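Nucleoside diphosphate kinase (Aquifex aeolicus, PDB 3ZTP) catalyses transfer of the gamma-phosphate of ATP to nucleoside diphosphates by a ping-pong mechanism through a phosphohistidine intermediate, working as a homotetramer. Local coordinates at the interface of chains A and B. Residues are numbered along the deposited sequence; one frame, centred on the assembly and turned at random. Chains: chain A/B, Nucleoside diphosphate kinase.

The interface of chains A and B. Residues chain A 21, 25, 28-29; chain B 18, 21-22.
The carboxylate of A:Asp25 takes two donors on the syn side of its oxygen OD1, tilted to opposite sides of its plane: the ammonium of B:Lys22 and the side-chain amide of A:Gln29. B:Lys22 NZ makes a salt bridge to A:Asp25 OD1 at 2.9 Å, 22° out of the carboxylate plane. A:Gln29 NE2, one helical turn on and long enough to reach back, donates to A:Asp25 OD1 at 3.1 Å, 32° from that plane, which is likely to steady the acid. A lysine suits its place by length: B:Lys22 runs extended past the carboxylate, CG 3.8 Å from A:Asp25 CG, then bends at its last torsion (chi4 72°) to turn NZ back onto the oxygen. The short acid also offers A:Asp25 OD1 to a water oxygen at 2.7 Å, which links it to B:Gly18 O and B:Lys22 N; the contact with B:Gly21 N is bent. An alanine in place of A:Asp25 would probably leave the B:Lys22 ammonium without its counter-charge and the A:Gln29 amide free to turn. Beside this polar cluster, branched A:Ile28 packs its methyl CG2 on bare B:Gly18 CA at 3.6 Å. Glycine lets the backbones come close, as A:Gly21 CA and B:Gly21 O show at 3.3 Å. This part of a two-fold interface of the homotetramer joins helices 20-29 of both subunits and the loop before B's helix; its centre lies about 16 Å from A:His120, the active-site histidine.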
loop_
_atom_site.group_PDB
_atom_site.type_symbol
_atom_site.label_atom_id
_atom_site.label_comp_id
_atom_site.label_asym_id
_atom_site.label_seq_id
_atom_site.Cartn_x
_atom_site.Cartn_y
_atom_site.Cartn_z
ATOM N N GLY A 21 -1.264 -18.458 11.670
ATOM C CA GLY A 21 0.065 -18.998 11.509
ATOM C C GLY A 21 0.070 -20.467 11.122
ATOM O O GLY A 21 0.852 -20.880 10.266
ATOM N N ASP A 25 1.642 -21.920 7.715
ATOM C CA ASP A 25 2.620 -22.990 7.846
ATOM C C ASP A 25 2.246 -24.158 6.937
ATOM O O ASP A 25 3.089 -24.734 6.244
ATOM C CB ASP A 25 2.724 -23.461 9.306
ATOM C CG ASP A 25 3.788 -24.505 9.498
ATOM O OD1 ASP A 25 4.906 -24.340 9.022
ATOM O OD2 ASP A 25 3.484 -25.544 10.122
ATOM N N ILE A 28 3.092 -23.435 3.306
ATOM C CA ILE A 28 4.550 -23.460 3.149
ATOM C C ILE A 28 5.040 -24.913 3.093
ATOM O O ILE A 28 5.825 -25.289 2.201
ATOM C CB ILE A 28 5.227 -22.671 4.285
ATOM C CG1 ILE A 28 4.902 -21.178 4.136
ATOM C CG2 ILE A 28 6.733 -22.910 4.268
ATOM C CD1 ILE A 28 5.153 -20.389 5.418
ATOM N N GLN A 29 4.568 -25.742 4.029
ATOM C CA GLN A 29 5.028 -27.127 4.072
ATOM C C GLN A 29 4.544 -27.965 2.904
ATOM O O GLN A 29 5.184 -28.953 2.516
ATOM C CB GLN A 29 4.649 -27.786 5.390
ATOM C CG GLN A 29 5.237 -27.080 6.633
ATOM C CD GLN A 29 6.665 -26.615 6.445
ATOM O OE1 GLN A 29 7.510 -27.285 5.862
ATOM N NE2 GLN A 29 6.934 -25.419 6.940
ATOM N N GLY B 18 11.290 -21.644 5.745
ATOM C CA GLY B 18 9.864 -21.971 5.791
ATOM C C GLY B 18 9.221 -21.798 7.154
ATOM O O GLY B 18 8.199 -22.416 7.430
ATOM N N GLY B 21 5.073 -19.196 9.178
ATOM C CA GLY B 21 3.833 -19.546 9.832
ATOM C C GLY B 21 4.021 -19.984 11.275
ATOM O O GLY B 21 3.242 -19.597 12.146
ATOM N N LYS B 22 5.052 -20.774 11.533
ATOM C CA LYS B 22 5.344 -21.207 12.889
ATOM C C LYS B 22 5.674 -20.008 13.782
ATOM O O LYS B 22 5.271 -19.948 14.943
ATOM C CB LYS B 22 6.507 -22.194 12.904
ATOM C CG LYS B 22 6.190 -23.512 12.214
ATOM C CD LYS B 22 7.336 -24.496 12.392
ATOM C CE LYS B 22 7.054 -25.871 11.745
ATOM N NZ LYS B 22 7.108 -25.802 10.266
HETATM O O HOH W 1 5.972 -21.847 8.880
#